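Local structure of enterobactin synthetase component F-related protein (Vibrio cholerae serotype O1, 4OXI) at residues 97-103 with 121-127; 213-219 with 231-237; 382-387 with 459-463. The protein is an adenylation-domain protein, AlmE, that binds glycyl-adenosine-5'-phosphate and probably uses ATP to activate glycine for a lipopolysaccharide modification pathway linked to antimicrobial peptide resistance. All coordinates share one frame; numbering follows the deposited sequence.

Contact 1 of 3, residues 97-103 with 121-127; sequences VQRVAIL and GMTYIPL
Gly121, at the positive-phi end of the Schellman motif that closes helix 108-119, offers its carbonyl O to Gln98 NE2 in a weak bond of 3.4 Å. Next, Met122 curls back over the chain before the first strand: its bend at chi3 (47°) brings CE against Val97 CG1 and, at 3.7 Å, against Val100 CG2, and Trp92 of helix 78-95 packs on all three side chains. Thr123 N reaches Gln98 O. Three partners meet Thr123 OG1: it accepts from Gln98 NE2 at 2.9 Å, almost in that amide's plane, and from a water, and it is hydrogen-bonded to Tyr216 O. The water accepts from Arg99 NE in the guanidinium plane, while Arg99 NH1 bonds to Thr143 O. Thr123 O takes the N-H of Val100 at 2.8 Å. Tyr124 shares a face of the sheet with Ile102, whose CD1 comes 3.9 Å from Tyr124 CD1. Ile125 N and O continue the parallel ladder to Val100 O and Ile102 N. Pro126 has its N turned from strand 99-102, and the ladder runs on unbroken to Leu127 N on Ile102 O; Leu127 CD1 lies between Ala101 CB and Leu103 CD1. The strands thus complete a beta-alpha-beta crossover through helix 108-119. Backbone bonds run the whole length, and at the Gln98 end a side-chain amide, a hydroxyl and a water are added to them.

Contact 2 of 3, residues 213-219 with 231-237; sequences EHEYAYI and RIAVSYS
Ala233 CB sits over the centre of the Tyr216 ring, 3.4 Å from its centroid and only 5° off the normal, the first of three tyrosines at which a CH-pi contact recurs. The relation is reversed at Tyr236, where the first segment supplies the methyl: Ala217 CB stands 3.6 Å from the ring centroid, again over the middle, while Glu215 O lies at the ring edge. The third ring, Tyr218, meets Val234 less centrally, with Val234 CB displaced toward the rim and both methyls spread beside the phenol end, CG1 3.5 Å from Tyr218 OH. With Tyr218 CG set between its backbone N and carbonyl carbon (chi1 60°), the ring folds back across the valine instead of following the CB direction off the sheet.

These pairs flank a classic beta bulge in the hairpin of strands 216-222 and 230-235. Ala217 and Tyr218 both face Val234, whose O accepts a 2.7 Å bond from Ala217 N and a weak, longer one from Tyr218 N; the chain turns a corner at Ala217. Beyond the bulge, Val234 N meets Tyr218 O almost head-on, with a C=O...N angle of 177°.

At the other end the second segment passes into helix 236-249 with Ser235 as N-cap, its side chain capping a backbone N just past the segment. Two N-H groups of the first turn are taken by the other segment: Tyr236 N by Glu215 O, and Ser237 N by Glu213 O at 2.8 Å. The Glu213 side chain crosses that of Tyr236 at about a right angle and approaches Ser237, OE1 lying 3.7 Å from Ser237 CA; OE1 is hydrogen-bonded to His240 ND1. A water bridges Ser235 OG and Ser237 OG, with a weak link to His214 ND1.

Contact 3 of 3, residues 382-387 with 459-463; sequences SVPIGR and GVLIH. With GAP (glycyl-adenosine-5'-phosphate), chain B.
Ile385, the residue with most surface buried here, meets Leu461 through backbone and side chain together. Its N bonds to Leu461 O at 2.9 Å, while CG1 lies 3.7 Å from Leu461 CB. Placing CG1 between backbone N and carbonyl carbon (chi1 52°) directs that branch at the leucine and leaves CG2 to the ligand, where it comes 3.6 Å from adenine N1 of glycyl-adenosine-5'-phosphate. One side chain thereby belongs to both the contact and the nucleotide pocket.

Leu461 is the strand's half of the arrangement. Its O also receives a weak bond from Gly386 N, so that Ile385 and Gly386 both face it in a classic beta bulge, and its N returns a 2.9 Å bond to Gly386 O. Pro384 carries the next largest burial of the loop: its ring lies beside Ile462, pointing the same way, with CB 3.5 Å from Ile462 CD1, and Val460 CG2 packs obliquely against the same CB. A water bridges Val383 O and His463 N just beyond. His463, its CG anti to the backbone N (chi1 -178°), presents a ring face to the adenine, N3 lying over its centre; His463 NE2 is hydrogen-bonded to Asp452 OD1, an atom that also binds the ligand.

The loop, which leads from strand 370-373 into 387-388, thus docks on strand 460-466. His372 of strand 370-373 touches Pro384 and Val460, Asn358 and Tyr360 of strand 356-360 touch Ile385, and Leu394 and Ile396 of strand 394-397 pack on Leu461.

Contacts 1 and 2 adjoin, with centres 11 Å apart, and are joined by a probable hydrogen bond in which Tyr236 OH lies 2.5 Å from Met122 O, besides that of the Thr123 hydroxyl. Backbone bonds of Tyr124 with Ala217 and Ile219 join the hairpin to strand 123-126, an outermost strand of the parallel sheet. Contact 3 stands apart, its centre about 28 Å from that of contact 2 and about 35 Å from that of contact 1. Proximity to glycyl-adenosine-5'-phosphate follows a gradient: contact 3 contributes Ile385 and His463 to the pocket, the side chain of Ile232 in contact 2 is about 6 Å from the ligand, and that of Tyr124 in contact 1 about 12 Å.

Contact 1 of 3, residues 97-103 with 121-127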
loop_
_atom_site.group_PDB
_atom_site.type_symbol
_atom_site.label_atom_id
_atom_site.label_comp_id
_atom_site.label_asym_id
_atom_site.label_seq_id
_atom_site.Cartn_x
_atom_site.Cartn_y
_atom_site.Cartn_z
ATOM N N VAL A 97 6.576 11.040 -21.559
ATOM C CA VAL A 97 5.848 10.926 -20.308
ATOM C C VAL A 97 6.753 10.281 -19.287
ATOM O O VAL A 97 7.393 9.277 -19.590
ATOM C CB VAL A 97 4.604 10.024 -20.498
ATOM C CG1 VAL A 97 3.936 9.737 -19.170
ATOM C CG2 VAL A 97 3.617 10.688 -21.437
ATOM N N GLN A 98 6.809 10.835 -18.078
ATOM C CA GLN A 98 7.543 10.188 -16.985
ATOM C C GLN A 98 6.596 9.675 -15.896
ATOM O O GLN A 98 6.810 8.599 -15.327
ATOM C CB GLN A 98 8.576 11.141 -16.368
ATOM C CG GLN A 98 9.211 10.592 -15.071
ATOM C CD GLN A 98 10.012 9.305 -15.290
ATOM O OE1 GLN A 98 10.675 9.143 -16.317
ATOM N NE2 GLN A 98 9.951 8.383 -14.323
ATOM N N ARG A 99 5.545 10.442 -15.608
ATOM C CA ARG A 99 4.611 10.083 -14.546
ATOM C C ARG A 99 3.207 9.806 -15.087
ATOM O O ARG A 99 2.641 10.624 -15.821
ATOM C CB ARG A 99 4.562 11.186 -13.480
ATOM C CG ARG A 99 5.931 11.494 -12.853
ATOM C CD ARG A 99 5.817 12.479 -11.698
ATOM N NE ARG A 99 7.089 12.629 -10.999
ATOM C CZ ARG A 99 7.291 13.477 -9.996
ATOM N NH1 ARG A 99 6.304 14.242 -9.561
ATOM N NH2 ARG A 99 8.481 13.563 -9.432
ATOM N N VAL A 100 2.648 8.653 -14.733
ATOM C CA VAL A 100 1.297 8.321 -15.165
ATOM C C VAL A 100 0.423 8.049 -13.961
ATOM O O VAL A 100 0.771 7.243 -13.097
ATOM C CB VAL A 100 1.276 7.072 -16.064
ATOM C CG1 VAL A 100 -0.158 6.772 -16.517
ATOM C CG2 VAL A 100 2.140 7.292 -17.265
ATOM N N ALA A 101 -0.718 8.715 -13.900
ATOM C CA ALA A 101 -1.680 8.433 -12.843
ATOM C C ALA A 101 -2.619 7.328 -13.302
ATOM O O ALA A 101 -2.970 7.240 -14.478
ATOM C CB ALA A 101 -2.451 9.665 -12.476
ATOM N N ILE A 102 -3.014 6.469 -12.381
ATOM C CA ILE A 102 -3.822 5.320 -12.757
ATOM C C ILE A 102 -5.181 5.364 -12.081
ATOM O O ILE A 102 -5.272 5.192 -10.869
ATOM C CB ILE A 102 -3.102 4.003 -12.416
ATOM C CG1 ILE A 102 -1.711 3.990 -13.074
ATOM C CG2 ILE A 102 -3.942 2.808 -12.870
ATOM C CD1 ILE A 102 -1.042 2.650 -13.049
ATOM N N LEU A 103 -6.224 5.619 -12.870
ATOM C CA LEU A 103 -7.585 5.781 -12.357
ATOM C C LEU A 103 -8.289 4.420 -12.332
ATOM O O LEU A 103 -9.137 4.138 -11.479
ATOM C CB LEU A 103 -8.369 6.761 -13.248
ATOM C CG LEU A 103 -9.771 7.212 -12.808
ATOM C CD1 LEU A 103 -9.698 8.108 -11.579
ATOM C CD2 LEU A 103 -10.481 7.936 -13.954
ATOM N N GLY A 121 10.760 2.158 -16.930
ATOM C CA GLY A 121 11.463 3.082 -16.052
ATOM C C GLY A 121 10.682 4.344 -15.689
ATOM O O GLY A 121 11.253 5.378 -15.345
ATOM N N MET A 122 9.363 4.267 -15.752
ATOM C CA MET A 122 8.544 5.431 -15.435
ATOM C C MET A 122 7.991 5.405 -14.013
ATOM O O MET A 122 8.366 4.536 -13.214
ATOM C CB MET A 122 7.465 5.590 -16.495
ATOM C CG MET A 122 8.113 5.955 -17.840
ATOM S SD MET A 122 7.021 5.712 -19.220
ATOM C CE MET A 122 5.585 6.518 -18.497
ATOM N N THR A 123 7.142 6.379 -13.690
ATOM C CA THR A 123 6.605 6.527 -12.334
ATOM C C THR A 123 5.095 6.427 -12.385
ATOM O O THR A 123 4.450 7.172 -13.136
ATOM C CB THR A 123 6.928 7.923 -11.756
ATOM O OG1 THR A 123 8.313 8.229 -11.965
ATOM C CG2 THR A 123 6.610 7.985 -10.265
ATOM N N TYR A 124 4.511 5.524 -11.598
ATOM C CA TYR A 124 3.059 5.459 -11.571
ATOM C C TYR A 124 2.474 6.008 -10.278
ATOM O O TYR A 124 3.100 5.952 -9.218
ATOM C CB TYR A 124 2.520 4.067 -11.935
ATOM C CG TYR A 124 2.525 3.017 -10.837
ATOM C CD1 TYR A 124 1.432 2.870 -9.981
ATOM C CD2 TYR A 124 3.596 2.128 -10.700
ATOM C CE1 TYR A 124 1.421 1.893 -8.988
ATOM C CE2 TYR A 124 3.597 1.141 -9.706
ATOM C CZ TYR A 124 2.506 1.033 -8.867
ATOM O OH TYR A 124 2.493 0.059 -7.905
ATOM N N ILE A 125 1.271 6.559 -10.394
ATOM C CA ILE A 125 0.588 7.192 -9.279
ATOM C C ILE A 125 -0.838 6.648 -9.198
ATOM O O ILE A 125 -1.718 7.066 -9.946
ATOM C CB ILE A 125 0.536 8.712 -9.484
ATOM C CG1 ILE A 125 1.942 9.243 -9.804
ATOM C CG2 ILE A 125 -0.045 9.426 -8.241
ATOM C CD1 ILE A 125 1.941 10.580 -10.469
ATOM N N PRO A 126 -1.071 5.691 -8.299
ATOM C CA PRO A 126 -2.423 5.131 -8.254
ATOM C C PRO A 126 -3.391 6.114 -7.605
ATOM O O PRO A 126 -3.042 6.735 -6.601
ATOM C CB PRO A 126 -2.252 3.883 -7.373
ATOM C CG PRO A 126 -1.067 4.166 -6.511
ATOM C CD PRO A 126 -0.151 5.038 -7.347
ATOM N N LEU A 127 -4.587 6.253 -8.163
ATOM C CA LEU A 127 -5.578 7.179 -7.618
ATOM C C LEU A 127 -6.627 6.391 -6.834
ATOM O O LEU A 127 -7.047 5.313 -7.264
ATOM C CB LEU A 127 -6.255 7.935 -8.767
ATOM C CG LEU A 127 -5.339 8.742 -9.679
ATOM C CD1 LEU A 127 -6.082 9.307 -10.895
ATOM C CD2 LEU A 127 -4.677 9.871 -8.889
HETATM O O HOH W 1 9.150 10.674 -11.472
HETATM O O HOH W 2 -9.348 5.290 -9.083
#

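Contact 2 of 3, residues 213-219 with 231-237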
loop_
_atom_site.group_PDB
_atom_site.type_symbol
_atom_site.label_atom_id
_atom_site.label_comp_id
_atom_site.label_asym_id
_atom_site.label_seq_id
_atom_site.Cartn_x
_atom_site.Cartn_y
_atom_site.Cartn_z
ATOM N N GLU A 213 18.471 4.113 -11.093
ATOM C CA GLU A 213 17.887 3.397 -9.980
ATOM C C GLU A 213 17.278 4.367 -8.987
ATOM O O GLU A 213 16.522 3.960 -8.111
ATOM C CB GLU A 213 18.932 2.522 -9.301
ATOM C CG GLU A 213 19.231 1.216 -10.030
ATOM C CD GLU A 213 18.109 0.191 -9.898
ATOM O OE1 GLU A 213 17.939 -0.382 -8.795
ATOM O OE2 GLU A 213 17.400 -0.057 -10.903
ATOM N N HIS A 214 17.589 5.652 -9.137
ATOM C CA HIS A 214 17.091 6.653 -8.203
ATOM C C HIS A 214 15.859 7.396 -8.673
ATOM O O HIS A 214 15.272 8.164 -7.912
ATOM C CB HIS A 214 18.205 7.615 -7.801
ATOM C CG HIS A 214 19.301 6.936 -7.045
ATOM N ND1 HIS A 214 19.056 6.180 -5.915
ATOM C CD2 HIS A 214 20.631 6.846 -7.283
ATOM C CE1 HIS A 214 20.195 5.671 -5.478
ATOM N NE2 HIS A 214 21.164 6.061 -6.288
ATOM N N GLU A 215 15.455 7.153 -9.912
ATOM C CA GLU A 215 14.164 7.630 -10.403
ATOM C C GLU A 215 13.031 7.002 -9.572
ATOM O O GLU A 215 13.182 5.919 -9.010
ATOM C CB GLU A 215 14.013 7.276 -11.889
ATOM C CG GLU A 215 12.718 7.709 -12.525
ATOM C CD GLU A 215 12.524 9.210 -12.486
ATOM O OE1 GLU A 215 13.058 9.885 -13.398
ATOM O OE2 GLU A 215 11.838 9.713 -11.554
ATOM N N TYR A 216 11.905 7.690 -9.469
ATOM C CA TYR A 216 10.775 7.167 -8.708
ATOM C C TYR A 216 10.022 6.090 -9.494
ATOM O O TYR A 216 9.696 6.283 -10.676
ATOM C CB TYR A 216 9.815 8.298 -8.378
ATOM C CG TYR A 216 10.413 9.414 -7.546
ATOM C CD1 TYR A 216 11.310 9.142 -6.516
ATOM C CD2 TYR A 216 10.063 10.740 -7.778
ATOM C CE1 TYR A 216 11.858 10.174 -5.740
ATOM C CE2 TYR A 216 10.602 11.774 -7.013
ATOM C CZ TYR A 216 11.489 11.481 -5.994
ATOM O OH TYR A 216 12.002 12.497 -5.231
ATOM N N ALA A 217 9.731 4.967 -8.834
ATOM C CA ALA A 217 8.940 3.898 -9.447
ATOM C C ALA A 217 7.442 4.140 -9.243
ATOM O O ALA A 217 6.624 3.874 -10.145
ATOM C CB ALA A 217 9.350 2.527 -8.890
ATOM N N TYR A 218 7.077 4.632 -8.061
ATOM C CA TYR A 218 5.679 4.980 -7.808
ATOM C C TYR A 218 5.576 6.039 -6.736
ATOM O O TYR A 218 6.496 6.211 -5.940
ATOM C CB TYR A 218 4.850 3.747 -7.401
ATOM C CG TYR A 218 5.318 3.026 -6.141
ATOM C CD1 TYR A 218 4.816 3.368 -4.886
ATOM C CD2 TYR A 218 6.245 1.999 -6.212
ATOM C CE1 TYR A 218 5.236 2.702 -3.742
ATOM C CE2 TYR A 218 6.674 1.325 -5.065
ATOM C CZ TYR A 218 6.168 1.689 -3.840
ATOM O OH TYR A 218 6.592 1.026 -2.708
ATOM N N ILE A 219 4.456 6.752 -6.710
ATOM C CA ILE A 219 4.234 7.731 -5.652
ATOM C C ILE A 219 2.929 7.445 -4.927
ATOM O O ILE A 219 1.860 7.421 -5.545
ATOM C CB ILE A 219 4.173 9.162 -6.222
ATOM C CG1 ILE A 219 5.462 9.481 -6.997
ATOM C CG2 ILE A 219 3.901 10.160 -5.107
ATOM C CD1 ILE A 219 5.365 10.744 -7.859
ATOM N N ARG A 231 2.940 12.998 0.519
ATOM C CA ARG A 231 3.260 12.111 -0.580
ATOM C C ARG A 231 4.626 11.465 -0.456
ATOM O O ARG A 231 5.599 12.085 -0.009
ATOM C CB ARG A 231 3.076 12.816 -1.910
ATOM C CG ARG A 231 1.680 12.532 -2.450
ATOM C CD ARG A 231 1.244 13.551 -3.425
ATOM N NE ARG A 231 0.923 14.799 -2.759
ATOM C CZ ARG A 231 -0.313 15.265 -2.622
ATOM N NH1 ARG A 231 -1.345 14.568 -3.102
ATOM N NH2 ARG A 231 -0.506 16.426 -2.005
ATOM N N ILE A 232 4.675 10.197 -0.839
ATOM C CA ILE A 232 5.850 9.384 -0.619
ATOM C C ILE A 232 6.260 8.780 -1.948
ATOM O O ILE A 232 5.546 7.937 -2.510
ATOM C CB ILE A 232 5.520 8.270 0.369
ATOM C CG1 ILE A 232 5.177 8.871 1.735
ATOM C CG2 ILE A 232 6.665 7.292 0.489
ATOM C CD1 ILE A 232 4.518 7.877 2.672
ATOM N N ALA A 233 7.398 9.234 -2.460
ATOM C CA ALA A 233 7.906 8.754 -3.725
ATOM C C ALA A 233 8.956 7.676 -3.456
ATOM O O ALA A 233 9.961 7.939 -2.802
ATOM C CB ALA A 233 8.499 9.906 -4.522
ATOM N N VAL A 234 8.710 6.472 -3.966
ATOM C CA VAL A 234 9.555 5.316 -3.731
ATOM C C VAL A 234 10.395 5.053 -4.986
ATOM O O VAL A 234 9.861 4.949 -6.093
ATOM C CB VAL A 234 8.688 4.080 -3.408
ATOM C CG1 VAL A 234 9.539 2.811 -3.333
ATOM C CG2 VAL A 234 7.926 4.294 -2.106
ATOM N N SER A 235 11.710 4.961 -4.821
ATOM C CA SER A 235 12.610 4.855 -5.979
ATOM C C SER A 235 12.697 3.430 -6.478
ATOM O O SER A 235 12.266 2.502 -5.797
ATOM C CB SER A 235 14.017 5.289 -5.592
ATOM O OG SER A 235 14.557 4.325 -4.714
ATOM N N TYR A 236 13.266 3.243 -7.665
ATOM C CA TYR A 236 13.529 1.887 -8.140
ATOM C C TYR A 236 14.453 1.125 -7.201
ATOM O O TYR A 236 14.214 -0.055 -6.936
ATOM C CB TYR A 236 14.043 1.877 -9.589
ATOM C CG TYR A 236 12.911 2.045 -10.577
ATOM C CD1 TYR A 236 12.198 0.942 -11.033
ATOM C CD2 TYR A 236 12.528 3.306 -11.019
ATOM C CE1 TYR A 236 11.150 1.079 -11.925
ATOM C CE2 TYR A 236 11.482 3.460 -11.912
ATOM C CZ TYR A 236 10.796 2.333 -12.361
ATOM O OH TYR A 236 9.748 2.468 -13.246
ATOM N N SER A 237 15.489 1.775 -6.673
ATOM C CA SER A 237 16.386 1.037 -5.770
ATOM C C SER A 237 15.697 0.692 -4.444
ATOM O O SER A 237 15.933 -0.383 -3.907
ATOM C CB SER A 237 17.723 1.752 -5.535
ATOM O OG SER A 237 17.527 3.000 -4.905
HETATM O O HOH W 3 16.724 5.503 -3.590
#

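Contact 3 of 3, residues 382-387 with 459-463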
loop_
_atom_site.group_PDB
_atom_site.type_symbol
_atom_site.label_atom_id
_atom_site.label_comp_id
_atom_site.label_asym_id
_atom_site.label_seq_id
_atom_site.Cartn_x
_atom_site.Cartn_y
_atom_site.Cartn_z
ATOM N N SER A 382 0.977 -11.695 21.503
ATOM C CA SER A 382 1.055 -11.107 20.166
ATOM C C SER A 382 2.228 -11.708 19.411
ATOM O O SER A 382 3.149 -12.266 20.012
ATOM C CB SER A 382 1.262 -9.603 20.261
ATOM O OG SER A 382 2.485 -9.343 20.931
ATOM N N VAL A 383 2.191 -11.591 18.092
ATOM C CA VAL A 383 3.289 -12.049 17.256
ATOM C C VAL A 383 4.280 -10.906 17.129
ATOM O O VAL A 383 3.897 -9.779 16.796
ATOM C CB VAL A 383 2.778 -12.469 15.874
ATOM C CG1 VAL A 383 3.915 -12.975 15.001
ATOM C CG2 VAL A 383 1.689 -13.526 16.013
ATOM N N PRO A 384 5.556 -11.177 17.423
ATOM C CA PRO A 384 6.619 -10.174 17.249
ATOM C C PRO A 384 6.663 -9.661 15.808
ATOM O O PRO A 384 6.262 -10.393 14.903
ATOM C CB PRO A 384 7.899 -10.965 17.532
ATOM C CG PRO A 384 7.448 -12.136 18.411
ATOM C CD PRO A 384 6.044 -12.448 17.996
ATOM N N ILE A 385 7.144 -8.438 15.593
ATOM C CA ILE A 385 7.382 -7.961 14.227
ATOM C C ILE A 385 8.756 -8.435 13.746
ATOM O O ILE A 385 9.085 -8.342 12.562
ATOM C CB ILE A 385 7.254 -6.426 14.099
ATOM C CG1 ILE A 385 8.118 -5.699 15.130
ATOM C CG2 ILE A 385 5.804 -5.994 14.273
ATOM C CD1 ILE A 385 8.233 -4.167 14.848
ATOM N N GLY A 386 9.565 -8.940 14.675
ATOM C CA GLY A 386 10.724 -9.736 14.293
ATOM C C GLY A 386 12.018 -8.970 14.161
ATOM O O GLY A 386 12.391 -8.180 15.040
ATOM N N ARG A 387 12.713 -9.210 13.060
ATOM C CA ARG A 387 13.960 -8.512 12.792
ATOM C C ARG A 387 14.041 -8.117 11.329
ATOM O O ARG A 387 13.269 -8.608 10.500
ATOM C CB ARG A 387 15.158 -9.385 13.179
ATOM C CG ARG A 387 15.047 -10.822 12.696
ATOM C CD ARG A 387 16.367 -11.609 12.903
ATOM N NE ARG A 387 16.757 -11.660 14.310
ATOM C CZ ARG A 387 17.942 -11.265 14.765
ATOM N NH1 ARG A 387 18.217 -11.330 16.066
ATOM N NH2 ARG A 387 18.856 -10.808 13.916
ATOM N N GLY A 459 15.637 -11.288 21.405
ATOM C CA GLY A 459 16.267 -11.061 20.113
ATOM C C GLY A 459 15.368 -10.534 18.996
ATOM O O GLY A 459 15.847 -10.299 17.879
ATOM N N VAL A 460 14.079 -10.345 19.280
ATOM C CA VAL A 460 13.170 -9.806 18.272
ATOM C C VAL A 460 12.420 -8.573 18.781
ATOM O O VAL A 460 12.415 -8.283 19.977
ATOM C CB VAL A 460 12.159 -10.871 17.793
ATOM C CG1 VAL A 460 12.892 -12.046 17.160
ATOM C CG2 VAL A 460 11.325 -11.358 18.951
ATOM N N LEU A 461 11.790 -7.846 17.869
ATOM C CA LEU A 461 11.047 -6.655 18.247
ATOM C C LEU A 461 9.590 -6.999 18.493
ATOM O O LEU A 461 9.002 -7.802 17.771
ATOM C CB LEU A 461 11.166 -5.597 17.151
ATOM C CG LEU A 461 12.544 -4.963 17.009
ATOM C CD1 LEU A 461 12.601 -4.060 15.786
ATOM C CD2 LEU A 461 12.859 -4.170 18.265
ATOM N N ILE A 462 9.010 -6.406 19.528
ATOM C CA ILE A 462 7.578 -6.522 19.778
ATOM C C ILE A 462 6.970 -5.131 19.621
ATOM O O ILE A 462 7.480 -4.176 20.197
ATOM C CB ILE A 462 7.301 -6.991 21.213
ATOM C CG1 ILE A 462 8.100 -8.259 21.534
ATOM C CG2 ILE A 462 5.804 -7.179 21.436
ATOM C CD1 ILE A 462 7.741 -9.412 20.682
ATOM N N HIS A 463 5.887 -5.014 18.854
ATOM C CA HIS A 463 5.284 -3.704 18.612
ATOM C C HIS A 463 4.329 -3.403 19.739
ATOM O O HIS A 463 3.424 -4.186 19.986
ATOM C CB HIS A 463 4.529 -3.682 17.275
ATOM C CG HIS A 463 3.932 -2.349 16.935
ATOM N ND1 HIS A 463 2.712 -1.932 17.426
ATOM C CD2 HIS A 463 4.384 -1.341 16.149
ATOM C CE1 HIS A 463 2.440 -0.724 16.958
ATOM N NE2 HIS A 463 3.438 -0.341 16.184
HETATM N N GAP B . 3.531 -0.847 4.273
HETATM C CA GAP B . 2.586 -1.650 5.103
HETATM C C GAP B . 1.728 -0.670 5.879
HETATM O O GAP B . 0.834 -1.025 6.625
HETATM P PA GAP B . 1.255 1.998 6.341
HETATM O O1A GAP B . 2.207 3.142 6.097
HETATM O O2A GAP B . -0.174 2.057 5.828
HETATM O O3A GAP B . 2.022 0.741 5.709
HETATM C "C5'" GAP B . 2.487 1.803 8.648
HETATM O "O5'" GAP B . 1.253 1.747 7.930
HETATM C "C4'" GAP B . 2.203 1.599 10.122
HETATM O "O4'" GAP B . 1.398 0.429 10.293
HETATM C "C3'" GAP B . 3.444 1.296 10.932
HETATM O "O3'" GAP B . 4.122 2.496 11.305
HETATM C "C2'" GAP B . 2.871 0.537 12.116
HETATM O "O2'" GAP B . 2.248 1.433 13.023
HETATM C "C1'" GAP B . 1.708 -0.218 11.527
HETATM N N9 GAP B . 2.122 -1.609 11.240
HETATM C C8 GAP B . 2.532 -2.076 10.045
HETATM N N7 GAP B . 2.822 -3.399 10.110
HETATM C C5 GAP B . 2.606 -3.792 11.385
HETATM C C6 GAP B . 2.736 -5.057 12.138
HETATM N N6 GAP B . 3.140 -6.198 11.518
HETATM N N1 GAP B . 2.417 -5.032 13.454
HETATM C C2 GAP B . 2.002 -3.904 14.076
HETATM N N3 GAP B . 1.865 -2.722 13.445
HETATM C C4 GAP B . 2.142 -2.608 12.124
HETATM O O HOH W 4 4.494 -7.266 17.642
#